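Local coordinates for protein probable receptor YhhM (PDB 3Q6C) that is of unknown function, possibly a receptor, and belongs to the DUF2500 family of YhhM-like proteins, at residues 4-9 / 38-42; 49-53 / 70-75. The contacts are given in a common frame with arbitrary orientation. Residue numbers count along the deposited sequence, not the author numbering.

In the fold
From the N terminus, strand 2-15 runs out and, after a long connection, strand 33-41 returns antiparallel beside it. Contact 1 (4-9 with 38-42) closes this first loop. The chain then turns into strand 48-52, the sheet neighbour of 33-41, and contact 2 opens only after contact 1 has closed, so the two are in series. Contact 2 (49-53 with 70-75) spans helix 54-59 and strand 65-71, bringing one edge strand to the hairpin 65-71/74-80 at the other edge. Phe39 joins the contacts: its CD2 lies 3.6 Å from Phe50 CD2, and its CZ 3.6 Å from Phe75 CE2, giving the curled sheet a shared aromatic interior.

Contact 1 (4-9 / 38-42); sequences KRVIVS and SFRPE
Strands 4-9 and 38-41 run antiparallel as sheet neighbours, axes 4.3 Å apart at closest and at 142°, with 4-9 extended through Ile7, then kinked at Val8 and Ser9. The aliphatic chain of Lys4 brings CE 3.8 Å from Pro41 CG. Arg5 NH1 forms a very short salt bridge to Glu42 OE2 (2.3 Å), while NH2 pairs with Asp81. Val6, compact and beta-branched, sets CG2 3.5 Å from CD1 of Phe39 (chi1 m). Ile7 and Arg40 are the hydrogen-bonded pair: Ile7 N to Arg40 O 2.7 Å, Arg40 N to Ile7 O 2.9 Å. Val8, centre of an inverse gamma turn, puts CG2 3.9 Å from Phe39 CE1. Small Ser9 points toward the other strand, CB 3.5 Å from Ser38 CB; its OG is crowded, 2.9 Å from Arg40 CB, over the guanidinium that Arg40 (chi1 t, chi2 t) extends to a salt bridge with Glu47. Thus one sound antiparallel pair puts Ile7 and Arg40 on one face, Val6, Val8 and Phe39 form a buried apolar cluster, and charged groups keep to more exposed parts.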
ATOM      1  N   LYS A   4       6.053  -3.004   9.524  1.00 24.17           N
ATOM      2  CA  LYS A   4       6.425  -1.630   9.859  1.00 21.73           C
ATOM      3  C   LYS A   4       5.169  -0.756   9.964  1.00 21.54           C
ATOM      4  O   LYS A   4       4.239  -0.913   9.177  1.00 23.23           O
ATOM      5  CB  LYS A   4       7.367  -1.054   8.794  1.00 20.39           C
ATOM      6  CG  LYS A   4       7.998   0.290   9.165  1.00 19.71           C
ATOM      7  CD  LYS A   4       8.833   0.833   8.012  1.00 20.30           C
ATOM      8  CE  LYS A   4       9.502   2.182   8.322  1.00 18.44           C
ATOM      9  NZ  LYS A   4      10.669   2.100   9.248  1.00 19.05           N
ATOM     10  N   ARG A   5       5.137   0.153  10.937  1.00 20.35           N
ATOM     11  CA  ARG A   5       3.988   1.035  11.102  1.00 20.60           C
ATOM     12  C   ARG A   5       4.099   2.172  10.098  1.00 19.84           C
ATOM     13  O   ARG A   5       5.082   2.908  10.090  1.00 21.13           O
ATOM     14  CB  ARG A   5       3.932   1.617  12.519  1.00 21.19           C
ATOM     15  CG  ARG A   5       3.996   0.572  13.623  1.00 27.89           C
ATOM     16  CD  ARG A   5       3.466   1.106  14.950  1.00 29.91           C
ATOM     17  NE  ARG A   5       2.010   1.233  14.917  1.00 34.64           N
ATOM     18  CZ  ARG A   5       1.356   2.347  14.601  1.00 35.10           C
ATOM     19  NH1 ARG A   5       2.030   3.447  14.296  1.00 32.92           N
ATOM     20  NH2 ARG A   5       0.028   2.354  14.570  1.00 35.33           N
ATOM     21  N   VAL A   6       3.096   2.324   9.246  1.00 18.22           N
ATOM     22  CA  VAL A   6       3.142   3.390   8.255  1.00 17.47           C
ATOM     23  C   VAL A   6       1.770   3.989   8.063  1.00 17.79           C
ATOM     24  O   VAL A   6       0.787   3.544   8.665  1.00 15.48           O
ATOM     25  CB  VAL A   6       3.596   2.875   6.872  1.00 15.92           C
ATOM     26  CG1 VAL A   6       4.894   2.086   6.991  1.00 14.16           C
ATOM     27  CG2 VAL A   6       2.495   2.030   6.266  1.00 16.92           C
ATOM     28  N   ILE A   7       1.717   5.011   7.218  1.00 18.08           N
ATOM     29  CA  ILE A   7       0.459   5.645   6.888  1.00 17.98           C
ATOM     30  C   ILE A   7       0.275   5.415   5.393  1.00 17.00           C
ATOM     31  O   ILE A   7       1.251   5.298   4.649  1.00 15.47           O
ATOM     32  CB  ILE A   7       0.474   7.158   7.195  1.00 19.68           C
ATOM     33  CG1 ILE A   7      -0.928   7.728   7.001  1.00 22.10           C
ATOM     34  CG2 ILE A   7       1.444   7.880   6.282  1.00 18.46           C
ATOM     35  CD1 ILE A   7      -1.066   9.186   7.409  1.00 23.76           C
ATOM     36  N   VAL A   8      -0.974   5.315   4.960  1.00 17.65           N
ATOM     37  CA  VAL A   8      -1.262   5.109   3.546  1.00 18.62           C
ATOM     38  C   VAL A   8      -1.101   6.426   2.787  1.00 19.43           C
ATOM     39  O   VAL A   8      -2.051   7.199   2.642  1.00 18.32           O
ATOM     40  CB  VAL A   8      -2.683   4.557   3.352  1.00 18.12           C
ATOM     41  CG1 VAL A   8      -2.963   4.335   1.879  1.00 20.45           C
ATOM     42  CG2 VAL A   8      -2.824   3.243   4.109  1.00 21.24           C
ATOM     43  N   SER A   9       0.131   6.661   2.332  1.00 20.86           N
ATOM     44  CA  SER A   9       0.526   7.852   1.585  1.00 22.60           C
ATOM     45  C   SER A   9      -0.454   8.260   0.518  1.00 24.09           C
ATOM     46  O   SER A   9      -1.088   9.308   0.616  1.00 27.16           O
ATOM     47  CB  SER A   9       1.878   7.630   0.902  1.00 24.21           C
ATOM     48  OG  SER A   9       2.956   7.931   1.750  1.00 27.90           O
ATOM     49  N   SER A  38       1.021   3.758  -1.972  1.00 16.93           N
ATOM     50  CA  SER A  38       2.264   4.167  -1.342  1.00 17.13           C
ATOM     51  C   SER A  38       2.102   4.200   0.160  1.00 17.81           C
ATOM     52  O   SER A  38       1.084   4.653   0.672  1.00 18.16           O
ATOM     53  CB  SER A  38       2.704   5.543  -1.837  1.00 15.12           C
ATOM     54  OG  SER A  38       3.206   5.470  -3.157  1.00 14.93           O
ATOM     55  N   PHE A  39       3.111   3.701   0.861  1.00 18.30           N
ATOM     56  CA  PHE A  39       3.103   3.691   2.311  1.00 17.94           C
ATOM     57  C   PHE A  39       4.269   4.531   2.808  1.00 21.22           C
ATOM     58  O   PHE A  39       5.380   4.481   2.256  1.00 22.05           O
ATOM     59  CB  PHE A  39       3.210   2.262   2.803  1.00 15.07           C
ATOM     60  CG  PHE A  39       2.043   1.420   2.408  1.00 15.84           C
ATOM     61  CD1 PHE A  39       0.891   1.397   3.190  1.00 12.27           C
ATOM     62  CD2 PHE A  39       2.065   0.691   1.217  1.00 14.65           C
ATOM     63  CE1 PHE A  39      -0.228   0.660   2.792  1.00 13.08           C
ATOM     64  CE2 PHE A  39       0.956  -0.046   0.809  1.00 14.95           C
ATOM     65  CZ  PHE A  39      -0.197  -0.062   1.598  1.00 14.86           C
ATOM     66  N   ARG A  40       4.008   5.321   3.842  1.00 22.12           N
ATOM     67  CA  ARG A  40       5.038   6.182   4.395  1.00 25.21           C
ATOM     68  C   ARG A  40       5.176   5.996   5.897  1.00 25.71           C
ATOM     69  O   ARG A  40       4.196   5.763   6.601  1.00 25.14           O
ATOM     70  CB  ARG A  40       4.707   7.643   4.081  1.00 28.18           C
ATOM     71  CG  ARG A  40       5.651   8.645   4.694  1.00 32.21           C
ATOM     72  CD  ARG A  40       5.136  10.036   4.468  1.00 34.73           C
ATOM     73  NE  ARG A  40       5.091  10.365   3.051  1.00 37.11           N
ATOM     74  CZ  ARG A  40       4.258  11.258   2.533  1.00 38.04           C
ATOM     75  NH1 ARG A  40       3.404  11.897   3.325  1.00 38.26           N
ATOM     76  NH2 ARG A  40       4.289  11.523   1.233  1.00 37.92           N
ATOM     77  N   PRO A  41       6.407   6.092   6.407  1.00 26.46           N
ATOM     78  CA  PRO A  41       6.632   5.929   7.845  1.00 29.36           C
ATOM     79  C   PRO A  41       6.028   7.090   8.633  1.00 32.41           C
ATOM     80  O   PRO A  41       6.114   8.244   8.202  1.00 32.90           O
ATOM     81  CB  PRO A  41       8.161   5.893   7.957  1.00 27.04           C
ATOM     82  CG  PRO A  41       8.608   5.412   6.584  1.00 25.59           C
ATOM     83  CD  PRO A  41       7.683   6.173   5.674  1.00 25.89           C
ATOM     84  N   GLU A  42       5.419   6.786   9.778  1.00 34.92           N
ATOM     85  CA  GLU A  42       4.825   7.818  10.622  1.00 36.84           C
ATOM     86  C   GLU A  42       5.921   8.780  11.090  1.00 37.12           C
ATOM     87  O   GLU A  42       6.308   9.708  10.374  1.00 36.37           O
ATOM     88  CB  GLU A  42       4.144   7.207  11.858  1.00 38.61           C
ATOM     89  CG  GLU A  42       4.072   5.689  11.907  1.00 41.55           C
ATOM     90  CD  GLU A  42       4.645   5.113  13.207  1.00 44.00           C
ATOM     91  OE1 GLU A  42       5.886   4.916  13.304  1.00 40.05           O
ATOM     92  OE2 GLU A  42       3.848   4.868  14.139  1.00 44.14           O
TER

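Contact 2 (49-53 / 70-75); sequences VFRLD and YKGTAF
This is a largely apolar contact between the two edges of the sheet: strand 49-52 meets the beta hairpin of strands 65-71 and 74-80 across the partly buried gap between them, with Phe50 and Leu52 buried in it. The nearest CA atoms, Phe50 and Phe75, are 6.0 Å apart. Because the backbones are too far apart to pair, one water bridges them by hydrogen bonds, donating to Arg51 O (2.6 Å) and Thr73 O (3.3 Å) and accepting from Phe75 N (3.1 Å). Residues 71-74 form a type II' turn, with Lys71 N to Ala74 O 3.1 Å and Ala74 N to Lys71 O 2.9 Å; Gly72 readily adopts the positive phi (62°) required at its second position. Phe50 (chi1 m, chi2 -82°) points toward the hairpin, its flat ring beside the turn: CZ is 3.7 Å from Tyr70 CB, CD1 3.8 Å from Phe75 CB, and Gly72 O approaches the ring edge, 3.6 Å from CE1. Leu52 (chi1 m, chi2 t) sends CD2 over one face of the Phe75 ring (chi1 t), a CH-pi contact 3.8 Å from the centroid. Asp53 N-caps helix 54-59, OD1 receiving Gln56 N. Strand order 3-2-1-4-5, a helix between the third and fourth strands, and edges drawn together are consistent with an OB-fold-like small barrel.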
ATOM      1  N   VAL A  49       6.447   2.348  -2.898  1.00 27.15           N
ATOM      2  CA  VAL A  49       5.393   1.953  -3.815  1.00 25.44           C
ATOM      3  C   VAL A  49       5.223   0.452  -3.979  1.00 25.09           C
ATOM      4  O   VAL A  49       6.174  -0.260  -4.292  1.00 24.15           O
ATOM      5  CB  VAL A  49       5.640   2.537  -5.210  1.00 25.08           C
ATOM      6  CG1 VAL A  49       4.451   2.234  -6.117  1.00 23.49           C
ATOM      7  CG2 VAL A  49       5.879   4.022  -5.107  1.00 23.33           C
ATOM      8  N   PHE A  50       3.996  -0.012  -3.777  1.00 22.49           N
ATOM      9  CA  PHE A  50       3.660  -1.419  -3.930  1.00 19.64           C
ATOM     10  C   PHE A  50       2.576  -1.590  -4.999  1.00 20.97           C
ATOM     11  O   PHE A  50       1.613  -0.815  -5.060  1.00 20.76           O
ATOM     12  CB  PHE A  50       3.150  -1.977  -2.611  1.00 19.49           C
ATOM     13  CG  PHE A  50       4.221  -2.219  -1.599  1.00 19.46           C
ATOM     14  CD1 PHE A  50       4.988  -3.384  -1.645  1.00 17.16           C
ATOM     15  CD2 PHE A  50       4.453  -1.298  -0.582  1.00 18.51           C
ATOM     16  CE1 PHE A  50       5.966  -3.629  -0.690  1.00 18.66           C
ATOM     17  CE2 PHE A  50       5.430  -1.529   0.380  1.00 17.75           C
ATOM     18  CZ  PHE A  50       6.189  -2.700   0.329  1.00 18.71           C
ATOM     19  N   ARG A  51       2.744  -2.601  -5.848  1.00 21.23           N
ATOM     20  CA  ARG A  51       1.762  -2.895  -6.884  1.00 19.80           C
ATOM     21  C   ARG A  51       0.713  -3.797  -6.246  1.00 20.15           C
ATOM     22  O   ARG A  51       1.050  -4.714  -5.504  1.00 21.01           O
ATOM     23  CB  ARG A  51       2.394  -3.641  -8.054  1.00 20.50           C
ATOM     24  CG  ARG A  51       1.404  -3.888  -9.165  1.00 24.32           C
ATOM     25  CD  ARG A  51       1.756  -5.083 -10.036  1.00 27.06           C
ATOM     26  NE  ARG A  51       0.643  -5.398 -10.934  1.00 30.47           N
ATOM     27  CZ  ARG A  51       0.483  -6.556 -11.569  1.00 32.02           C
ATOM     28  NH1 ARG A  51       1.371  -7.534 -11.419  1.00 33.51           N
ATOM     29  NH2 ARG A  51      -0.584  -6.750 -12.332  1.00 30.82           N
ATOM     30  N   LEU A  52      -0.554  -3.536  -6.536  1.00 18.87           N
ATOM     31  CA  LEU A  52      -1.639  -4.330  -5.979  1.00 17.09           C
ATOM     32  C   LEU A  52      -2.651  -4.667  -7.068  1.00 17.97           C
ATOM     33  O   LEU A  52      -2.617  -4.094  -8.167  1.00 17.46           O
ATOM     34  CB  LEU A  52      -2.376  -3.535  -4.901  1.00 14.95           C
ATOM     35  CG  LEU A  52      -1.608  -2.797  -3.819  1.00 15.53           C
ATOM     36  CD1 LEU A  52      -2.565  -1.955  -2.996  1.00 15.76           C
ATOM     37  CD2 LEU A  52      -0.894  -3.796  -2.954  1.00 19.22           C
ATOM     38  N   ASP A  53      -3.549  -5.602  -6.777  1.00 16.57           N
ATOM     39  CA  ASP A  53      -4.600  -5.887  -7.736  1.00 16.13           C
ATOM     40  C   ASP A  53      -5.726  -4.986  -7.242  1.00 16.61           C
ATOM     41  O   ASP A  53      -5.593  -4.349  -6.192  1.00 15.51           O
ATOM     42  CB  ASP A  53      -5.012  -7.366  -7.730  1.00 14.78           C
ATOM     43  CG  ASP A  53      -5.454  -7.856  -6.374  1.00 15.05           C
ATOM     44  OD1 ASP A  53      -5.647  -7.036  -5.453  1.00 15.84           O
ATOM     45  OD2 ASP A  53      -5.618  -9.086  -6.241  1.00 15.88           O
ATOM     46  N   TYR A  70       5.304  -6.905   4.594  1.00 22.13           N
ATOM     47  CA  TYR A  70       5.898  -6.978   3.264  1.00 21.58           C
ATOM     48  C   TYR A  70       7.194  -7.772   3.166  1.00 21.86           C
ATOM     49  O   TYR A  70       7.962  -7.859   4.119  1.00 20.32           O
ATOM     50  CB  TYR A  70       6.170  -5.570   2.740  1.00 20.39           C
ATOM     51  CG  TYR A  70       7.245  -4.849   3.524  1.00 19.63           C
ATOM     52  CD1 TYR A  70       6.960  -4.241   4.754  1.00 20.06           C
ATOM     53  CD2 TYR A  70       8.558  -4.811   3.055  1.00 18.93           C
ATOM     54  CE1 TYR A  70       7.964  -3.611   5.496  1.00 18.04           C
ATOM     55  CE2 TYR A  70       9.563  -4.193   3.782  1.00 19.50           C
ATOM     56  CZ  TYR A  70       9.264  -3.594   5.001  1.00 19.37           C
ATOM     57  OH  TYR A  70      10.280  -2.998   5.715  1.00 19.01           O
ATOM     58  N   LYS A  71       7.417  -8.336   1.987  1.00 22.64           N
ATOM     59  CA  LYS A  71       8.627  -9.080   1.688  1.00 24.64           C
ATOM     60  C   LYS A  71       9.202  -8.396   0.449  1.00 25.15           C
ATOM     61  O   LYS A  71       8.690  -8.560  -0.655  1.00 25.39           O
ATOM     62  CB  LYS A  71       8.313 -10.547   1.399  1.00 25.47           C
ATOM     63  CG  LYS A  71       9.557 -11.382   1.093  1.00 29.71           C
ATOM     64  CD  LYS A  71       9.239 -12.865   0.863  1.00 33.13           C
ATOM     65  CE  LYS A  71       8.770 -13.569   2.144  1.00 35.38           C
ATOM     66  NZ  LYS A  71       7.510 -12.998   2.710  1.00 34.15           N
ATOM     67  N   GLY A  72      10.255  -7.605   0.647  1.00 26.35           N
ATOM     68  CA  GLY A  72      10.861  -6.881  -0.457  1.00 25.43           C
ATOM     69  C   GLY A  72       9.839  -5.919  -1.024  1.00 26.31           C
ATOM     70  O   GLY A  72       9.178  -5.194  -0.278  1.00 28.62           O
ATOM     71  N   THR A  73       9.692  -5.909  -2.341  1.00 26.71           N
ATOM     72  CA  THR A  73       8.716  -5.035  -2.982  1.00 26.69           C
ATOM     73  C   THR A  73       7.366  -5.716  -3.138  1.00 26.59           C
ATOM     74  O   THR A  73       6.526  -5.248  -3.902  1.00 29.94           O
ATOM     75  CB  THR A  73       9.181  -4.590  -4.375  1.00 27.59           C
ATOM     76  OG1 THR A  73       9.987  -5.624  -4.968  1.00 28.72           O
ATOM     77  CG2 THR A  73       9.968  -3.298  -4.279  1.00 25.74           C
ATOM     78  N   ALA A  74       7.156  -6.811  -2.409  1.00 24.55           N
ATOM     79  CA  ALA A  74       5.897  -7.553  -2.477  1.00 21.44           C
ATOM     80  C   ALA A  74       4.996  -7.248  -1.285  1.00 19.62           C
ATOM     81  O   ALA A  74       5.314  -7.582  -0.146  1.00 19.94           O
ATOM     82  CB  ALA A  74       6.172  -9.062  -2.546  1.00 22.16           C
ATOM     83  N   PHE A  75       3.866  -6.614  -1.563  1.00 15.97           N
ATOM     84  CA  PHE A  75       2.910  -6.266  -0.537  1.00 13.12           C
ATOM     85  C   PHE A  75       2.326  -7.556   0.009  1.00 15.65           C
ATOM     86  O   PHE A  75       1.871  -8.404  -0.753  1.00 17.62           O
ATOM     87  CB  PHE A  75       1.810  -5.389  -1.154  1.00 12.23           C
ATOM     88  CG  PHE A  75       0.657  -5.109  -0.238  1.00  8.38           C
ATOM     89  CD1 PHE A  75      -0.363  -6.037  -0.082  1.00  8.73           C
ATOM     90  CD2 PHE A  75       0.604  -3.921   0.489  1.00  9.33           C
ATOM     91  CE1 PHE A  75      -1.427  -5.798   0.789  1.00  8.51           C
ATOM     92  CE2 PHE A  75      -0.453  -3.667   1.366  1.00  9.45           C
ATOM     93  CZ  PHE A  75      -1.477  -4.618   1.517  1.00  8.12           C
TER
HETATM   94  O   HOH W   1       3.314  -5.555  -4.472  1.00 33.42           O